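Local coordinates for adenosylmethionine-8-amino-7-oxononanoate aminotransferase (PDB 6ZHK), which probably catalyses PLP-dependent transfer of the amino group of S-adenosylmethionine to 8-amino-7-oxononanoate, giving 7,8-diaminononanoate for biotin synthesis, at residues 166-169 with 170-174; 317-320 with 321-325; 372-375 with 376-379. All coordinates share one frame; numbering follows the deposited sequence. Where two conformers were deposited one is given.

In the fold
All three interactions are local contacts at helix ends and do not touch each other. Interaction 1 lies at the start of helix 169-172, beside the predicted substrate residues Y25 and Y155; the side chain of F171 is about 3 Å from that of Y25. Interaction 2 lies about 33 Å from it, centre to centre. Both interactions touch the second subunit, so both belong to the dimer interface. The side chain of D317 is about 9 Å from the bound magnesium ion. Interaction 3 is about 32 Å from interaction 1 and about 48 Å from interaction 2 between centres. It sits across the chain's centre from interaction 2, away from the annotated sites, and no second chain touches it.

Interaction 1 of 3, residues 166-169 with 170-174; sequences GGSE and LFHGV
S168 and H172 meet across the first turn of the short helix 169-172. S168 holds the N-cap position and is the centre of an inverse gamma turn, but its side chain makes no capping bond. In the conformer described, its OG is bound to G154 O, and its side chain lies near Y155, a predicted substrate residue. The tight part starts with the backbone of this turn. H172 N donates to S168 O at 2.9 Å, nearly in line with the carbonyl. G173 N donates to E169 O, also at 2.9 Å, from 43° out of the carbonyl plane. The H172 ring has CG anti to its own carbonyl carbon (chi1 -56°), which swings it back beside S168, with ND1 3.8 Å from S168 CB. F171 CB lies over one face of this imidazole, toward the rim of the ring, 3.6 Å above the plane. The far nitrogen, NE2, is bound to D158 OD1, so the ring is held at both nitrogens. An alanine in place of H172 would probably leave D158 without this partner and open a gap beside S168 CB. The F171 ring touches S168 CB only loosely, through CD2 at 4.1 Å. It meets Y25 edge-to-face and also reaches Y334 of the second subunit. The solvent side is looser still. The E169 and L170 side chains point outward there, although L170 packs on S330 of the second subunit. Water 1 lies in the plane of the imidazole at its edge, 2.9 Å from H172 ND1, and accepts from S168 N, also at 2.9 Å.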
loop_
_atom_site.group_PDB
_atom_site.type_symbol
_atom_site.label_atom_id
_atom_site.label_comp_id
_atom_site.label_asym_id
_atom_site.label_seq_id
_atom_site.Cartn_x
_atom_site.Cartn_y
_atom_site.Cartn_z
ATOM N N GLY A 166 -9.064 0.266 14.089
ATOM C CA GLY A 166 -10.393 0.639 13.610
ATOM C C GLY A 166 -11.431 0.003 14.522
ATOM O O GLY A 166 -11.092 -0.858 15.360
ATOM N N GLY A 167 -12.679 0.389 14.313
ATOM C CA GLY A 167 -13.762 -0.183 15.076
ATOM C C GLY A 167 -14.843 -0.746 14.155
ATOM O O GLY A 167 -16.024 -0.695 14.518
ATOM N N SER A 168 -14.433 -1.316 12.989
ATOM C CA SER A 168 -15.436 -1.679 11.986
ATOM C C SER A 168 -15.801 -3.160 12.137
ATOM O O SER A 168 -15.219 -4.029 11.461
ATOM C CB SER A 168 -14.956 -1.350 10.572
ATOM O OG SER A 168 -14.677 0.032 10.442
ATOM N N GLU A 169 -16.747 -3.429 13.062
ATOM C CA GLU A 169 -17.044 -4.815 13.373
ATOM C C GLU A 169 -17.480 -5.623 12.143
ATOM O O GLU A 169 -17.143 -6.799 12.031
ATOM C CB GLU A 169 -18.129 -4.919 14.451
ATOM C CG GLU A 169 -18.228 -6.331 15.001
ATOM C CD GLU A 169 -17.162 -6.626 16.051
ATOM O OE1 GLU A 169 -16.902 -5.753 16.941
ATOM O OE2 GLU A 169 -16.594 -7.722 15.991
ATOM N N LEU A 170 -18.334 -5.054 11.279
ATOM C CA LEU A 170 -18.852 -5.846 10.167
ATOM C C LEU A 170 -17.702 -6.245 9.247
ATOM O O LEU A 170 -17.648 -7.404 8.817
ATOM C CB LEU A 170 -19.892 -5.027 9.371
ATOM C CG LEU A 170 -20.444 -5.679 8.098
ATOM C CD1 LEU A 170 -21.336 -6.895 8.358
ATOM C CD2 LEU A 170 -21.161 -4.620 7.225
ATOM N N PHE A 171 -16.874 -5.243 8.877
ATOM C CA PHE A 171 -15.804 -5.511 7.904
ATOM C C PHE A 171 -14.679 -6.401 8.461
ATOM O O PHE A 171 -14.079 -7.213 7.717
ATOM C CB PHE A 171 -15.195 -4.197 7.383
ATOM C CG PHE A 171 -16.141 -3.270 6.659
ATOM C CD1 PHE A 171 -17.329 -3.754 6.100
ATOM C CD2 PHE A 171 -15.869 -1.901 6.589
ATOM C CE1 PHE A 171 -18.195 -2.905 5.418
ATOM C CE2 PHE A 171 -16.762 -1.062 5.933
ATOM C CZ PHE A 171 -17.906 -1.556 5.345
ATOM N N HIS A 172 -14.324 -6.187 9.742
ATOM C CA HIS A 172 -13.072 -6.746 10.251
ATOM C C HIS A 172 -13.236 -7.687 11.464
ATOM O O HIS A 172 -12.271 -8.309 11.884
ATOM C CB HIS A 172 -12.193 -5.565 10.686
ATOM C CG HIS A 172 -11.951 -4.571 9.593
ATOM N ND1 HIS A 172 -11.749 -3.212 9.862
ATOM C CD2 HIS A 172 -11.705 -4.748 8.297
ATOM C CE1 HIS A 172 -11.470 -2.609 8.716
ATOM N NE2 HIS A 172 -11.417 -3.529 7.750
ATOM N N GLY A 173 -14.455 -7.821 12.003
ATOM C CA GLY A 173 -14.770 -8.580 13.204
ATOM C C GLY A 173 -14.310 -10.048 13.132
ATOM O O GLY A 173 -13.833 -10.608 14.134
ATOM N N VAL A 174 -14.468 -10.675 11.985
ATOM C CA VAL A 174 -13.976 -12.044 11.842
ATOM C C VAL A 174 -12.458 -12.198 12.091
ATOM O O VAL A 174 -11.970 -13.289 12.443
ATOM C CB VAL A 174 -14.416 -12.600 10.486
ATOM C CG1 VAL A 174 -13.694 -11.956 9.297
ATOM C CG2 VAL A 174 -14.273 -14.130 10.468
HETATM O O HOH W 1 -11.748 -2.330 12.646
#

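Interaction 2 of 3, residues 317-320 with 321-325; sequences DEIY and NQFLG
D317 and N321 are joined by a helical backbone bond, N321 N to D317 O, 2.8 Å. The next two bonds span three residues instead of four. Q322 N donates to I319 O at 3.3 Å, and F323 N to Y320 O at 3.0 Å. Both donors stand well above the carbonyl plane. The chain then closes a type I beta turn from N321 to L324. This is the run-out of the helix after strand 311-315, the antiparallel strand in the seven-stranded sheet of the large domain, as in fold type I PLP enzymes. Y320 has CG anti to its backbone N (chi1 168°), which brings CE1 to 4.0 Å from L324 CD2. N321 OD1 sits in plane at the edge of the same ring, 3.5 Å from Y320 CD1. I319 O and Y320 O lie at the edge of the F323 ring, I319 O 3.3 Å from F323 CD1. Both aromatic rings also meet W22 of the second subunit edge-to-face, and Y320 OH is bound to R32 of that subunit. Water 2 accepts from N321 ND2 at 2.8 Å and gives a weak bond to E318 OE1. E318 OE2 is bound to Y136 OH on helix 122-140.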
loop_
_atom_site.group_PDB
_atom_site.type_symbol
_atom_site.label_atom_id
_atom_site.label_comp_id
_atom_site.label_asym_id
_atom_site.label_seq_id
_atom_site.Cartn_x
_atom_site.Cartn_y
_atom_site.Cartn_z
ATOM N N ASP A 317 8.770 17.143 15.133
ATOM C CA ASP A 317 10.178 16.804 15.280
ATOM C C ASP A 317 10.395 15.965 16.546
ATOM O O ASP A 317 11.368 15.195 16.614
ATOM C CB ASP A 317 11.059 18.057 15.372
ATOM C CG ASP A 317 11.284 18.733 14.022
ATOM O OD1 ASP A 317 10.963 18.141 12.971
ATOM O OD2 ASP A 317 11.825 19.842 14.061
ATOM N N GLU A 318 9.514 16.162 17.541
ATOM C CA GLU A 318 9.666 15.441 18.803
ATOM C C GLU A 318 9.637 13.929 18.525
ATOM O O GLU A 318 10.473 13.171 18.993
ATOM C CB GLU A 318 8.596 15.880 19.808
ATOM C CG GLU A 318 8.444 14.968 21.036
ATOM C CD GLU A 318 9.582 14.740 22.041
ATOM O OE1 GLU A 318 10.527 15.595 22.073
ATOM O OE2 GLU A 318 9.553 13.685 22.812
ATOM N N ILE A 319 8.705 13.521 17.687
ATOM C CA ILE A 319 8.595 12.098 17.399
ATOM C C ILE A 319 9.804 11.636 16.590
ATOM O O ILE A 319 10.427 10.635 16.930
ATOM C CB ILE A 319 7.257 11.792 16.716
ATOM C CG1 ILE A 319 6.094 11.964 17.708
ATOM C CG2 ILE A 319 7.279 10.400 16.020
ATOM C CD1 ILE A 319 6.148 11.128 18.956
ATOM N N TYR A 320 10.115 12.368 15.516
ATOM C CA TYR A 320 11.189 12.037 14.610
ATOM C C TYR A 320 12.516 11.909 15.389
ATOM O O TYR A 320 13.356 11.045 15.127
ATOM C CB TYR A 320 11.236 13.156 13.555
ATOM C CG TYR A 320 12.434 13.225 12.631
ATOM C CD1 TYR A 320 13.632 13.826 13.030
ATOM C CD2 TYR A 320 12.345 12.762 11.310
ATOM C CE1 TYR A 320 14.722 13.921 12.157
ATOM C CE2 TYR A 320 13.405 12.890 10.417
ATOM C CZ TYR A 320 14.592 13.476 10.847
ATOM O OH TYR A 320 15.601 13.650 9.964
ATOM N N ASN A 321 12.727 12.819 16.335
ATOM C CA ASN A 321 14.050 12.885 16.950
ATOM C C ASN A 321 14.391 11.662 17.792
ATOM O O ASN A 321 15.578 11.406 17.982
ATOM C CB ASN A 321 14.170 14.096 17.882
ATOM C CG ASN A 321 14.304 15.403 17.130
ATOM O OD1 ASN A 321 14.649 15.414 15.960
ATOM N ND2 ASN A 321 13.951 16.527 17.755
ATOM N N GLN A 322 13.390 10.945 18.335
ATOM C CA GLN A 322 13.633 9.754 19.120
ATOM C C GLN A 322 14.333 8.700 18.277
ATOM O O GLN A 322 15.000 7.850 18.843
ATOM C CB GLN A 322 12.351 9.087 19.662
ATOM C CG GLN A 322 11.871 9.598 21.007
ATOM C CD GLN A 322 12.870 9.639 22.152
ATOM O OE1 GLN A 322 13.688 8.745 22.346
ATOM N NE2 GLN A 322 12.842 10.724 22.891
ATOM N N PHE A 323 14.209 8.751 16.932
ATOM C CA PHE A 323 14.761 7.683 16.096
ATOM C C PHE A 323 16.158 8.026 15.564
ATOM O O PHE A 323 16.740 7.279 14.754
ATOM C CB PHE A 323 13.848 7.412 14.896
ATOM C CG PHE A 323 12.477 6.926 15.285
ATOM C CD1 PHE A 323 11.522 7.796 15.783
ATOM C CD2 PHE A 323 12.152 5.582 15.132
ATOM C CE1 PHE A 323 10.254 7.308 16.106
ATOM C CE2 PHE A 323 10.892 5.080 15.490
ATOM C CZ PHE A 323 9.929 5.941 15.991
ATOM N N LEU A 324 16.720 9.127 16.062
ATOM C CA LEU A 324 18.085 9.538 15.707
ATOM C C LEU A 324 19.088 8.836 16.616
ATOM O O LEU A 324 18.886 8.779 17.844
ATOM C CB LEU A 324 18.186 11.064 15.912
ATOM C CG LEU A 324 17.321 11.877 14.972
ATOM C CD1 LEU A 324 17.387 13.390 15.298
ATOM C CD2 LEU A 324 17.716 11.635 13.525
ATOM N N GLY A 325 20.223 8.465 16.017
ATOM C CA GLY A 325 21.338 7.861 16.734
ATOM C C GLY A 325 22.399 7.332 15.767
ATOM O O GLY A 325 22.314 7.554 14.569
HETATM O O HOH W 2 13.403 16.349 20.492
#

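Interaction 3 of 3, residues 372-375 with 376-379; sequences FHKE and LRKL
F372 and L376 carry the buried side of this contact. L376 CD1 sits over the centre of the F372 ring, 3.8 Å from its centroid and 7° off the normal, a CH-pi contact. F372 has CG anti to its backbone N (chi1 -172°), which puts the ring where one face meets the leucine methyl. V395 and L439 pack against both side chains, and C454 touches F372. L376 N shares its hydrogen between two weak bonds, to F372 O and H373 O, and R377 N goes to K374 O, three residues back, at 3.3 Å. The outer side is polar. K374 bends at its last two torsions and brings NZ to E375 OE2, 2.7 Å away. E375 OE1 faces the other way, to K378 NZ at 3.5 Å. K378 starts from the crowded position, with CG between backbone N and carbonyl carbon (chi1 54°). From there the chain runs extended and turns only at its last torsion, which brings NZ to E375 O at 2.9 Å, in the carbonyl plane and on a lone pair. Water 4 bridges K378 NZ and E375 OE1, and D455 adds a long, weak ion pair to NZ. R377 lays one face of its guanidinium over K374 CG, 3.8 Å above the plane and towards the rim. Its NH2 stays 6.5 Å from K374 NZ. The polar side is a K374-E375-K378 salt-bridge network, and the apolar side seats the end of helix 366-376 on strands 394-399 and 436-439 and helix 447-463, probably in the small C-terminal domain of a fold type I enzyme.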
loop_
_atom_site.group_PDB
_atom_site.type_symbol
_atom_site.label_atom_id
_atom_site.label_comp_id
_atom_site.label_asym_id
_atom_site.label_seq_id
_atom_site.Cartn_x
_atom_site.Cartn_y
_atom_site.Cartn_z
ATOM N N PHE A 372 -25.029 23.257 -1.853
ATOM C CA PHE A 372 -25.244 21.833 -1.642
ATOM C C PHE A 372 -26.110 21.575 -0.392
ATOM O O PHE A 372 -27.068 20.810 -0.436
ATOM C CB PHE A 372 -23.860 21.157 -1.488
ATOM C CG PHE A 372 -23.834 19.650 -1.438
ATOM C CD1 PHE A 372 -24.726 18.916 -2.197
ATOM C CD2 PHE A 372 -22.913 18.964 -0.654
ATOM C CE1 PHE A 372 -24.661 17.528 -2.242
ATOM C CE2 PHE A 372 -22.879 17.563 -0.636
ATOM C CZ PHE A 372 -23.754 16.851 -1.433
ATOM N N HIS A 373 -25.771 22.205 0.734
ATOM C CA HIS A 373 -26.498 21.904 1.963
ATOM C C HIS A 373 -27.938 22.404 1.851
ATOM O O HIS A 373 -28.847 21.765 2.393
ATOM C CB HIS A 373 -25.760 22.440 3.225
ATOM C CG HIS A 373 -24.433 21.785 3.464
ATOM N ND1 HIS A 373 -23.534 22.243 4.410
ATOM C CD2 HIS A 373 -23.840 20.721 2.864
ATOM C CE1 HIS A 373 -22.437 21.479 4.395
ATOM N NE2 HIS A 373 -22.603 20.514 3.468
ATOM N N LYS A 374 -28.127 23.557 1.203
ATOM C CA LYS A 374 -29.450 24.143 1.009
ATOM C C LYS A 374 -30.313 23.229 0.136
ATOM O O LYS A 374 -31.471 22.964 0.462
ATOM C CB LYS A 374 -29.286 25.549 0.421
ATOM C CG LYS A 374 -30.597 26.180 -0.022
ATOM C CD LYS A 374 -30.479 27.635 -0.367
ATOM C CE LYS A 374 -29.982 27.951 -1.763
ATOM N NZ LYS A 374 -30.549 27.042 -2.794
ATOM N N GLU A 375 -29.711 22.626 -0.904
ATOM C CA GLU A 375 -30.399 21.734 -1.840
ATOM C C GLU A 375 -30.694 20.345 -1.288
ATOM O O GLU A 375 -31.569 19.645 -1.808
ATOM C CB GLU A 375 -29.667 21.639 -3.183
ATOM C CG GLU A 375 -29.597 22.942 -3.959
ATOM C CD GLU A 375 -30.961 23.519 -4.368
ATOM O OE1 GLU A 375 -31.732 22.797 -5.031
ATOM O OE2 GLU A 375 -31.272 24.670 -3.946
ATOM N N LEU A 376 -29.988 19.925 -0.226
ATOM C CA LEU A 376 -30.244 18.665 0.455
ATOM C C LEU A 376 -31.402 18.784 1.465
ATOM O O LEU A 376 -31.951 17.772 1.957
ATOM C CB LEU A 376 -28.956 18.270 1.203
ATOM C CG LEU A 376 -27.771 17.779 0.361
ATOM C CD1 LEU A 376 -26.484 17.785 1.217
ATOM C CD2 LEU A 376 -28.087 16.392 -0.187
ATOM N N ARG A 377 -31.753 20.025 1.855
ATOM C CA ARG A 377 -32.744 20.150 2.913
ATOM C C ARG A 377 -34.059 19.434 2.595
ATOM O O ARG A 377 -34.625 18.815 3.483
ATOM C CB ARG A 377 -33.035 21.631 3.215
ATOM C CG ARG A 377 -31.947 22.308 4.036
ATOM C CD ARG A 377 -32.482 23.688 4.328
ATOM N NE ARG A 377 -31.449 24.703 4.167
ATOM C CZ ARG A 377 -31.706 25.975 3.844
ATOM N NH1 ARG A 377 -32.956 26.361 3.622
ATOM N NH2 ARG A 377 -30.722 26.854 3.732
ATOM N N LYS A 378 -34.543 19.513 1.342
ATOM C CA LYS A 378 -35.816 18.897 0.961
ATOM C C LYS A 378 -35.830 17.389 1.180
ATOM O O LYS A 378 -36.906 16.791 1.230
ATOM C CB LYS A 378 -36.166 19.228 -0.496
ATOM C CG LYS A 378 -35.064 18.877 -1.512
ATOM C CD LYS A 378 -35.521 18.928 -2.979
ATOM C CE LYS A 378 -34.370 18.762 -3.972
ATOM N NZ LYS A 378 -33.441 19.932 -3.979
ATOM N N LEU A 379 -34.656 16.742 1.253
ATOM C CA LEU A 379 -34.658 15.291 1.399
ATOM C C LEU A 379 -35.199 14.901 2.776
ATOM O O LEU A 379 -35.735 13.803 2.959
ATOM C CB LEU A 379 -33.230 14.747 1.222
ATOM C CG LEU A 379 -32.618 14.938 -0.154
ATOM C CD1 LEU A 379 -31.127 14.641 -0.118
ATOM C CD2 LEU A 379 -33.318 14.091 -1.202
HETATM O O HOH W 3 -33.761 21.799 -0.399
HETATM O O HOH W 4 -31.672 20.375 -5.892
HETATM O O HOH W 5 -34.440 21.941 -2.989
#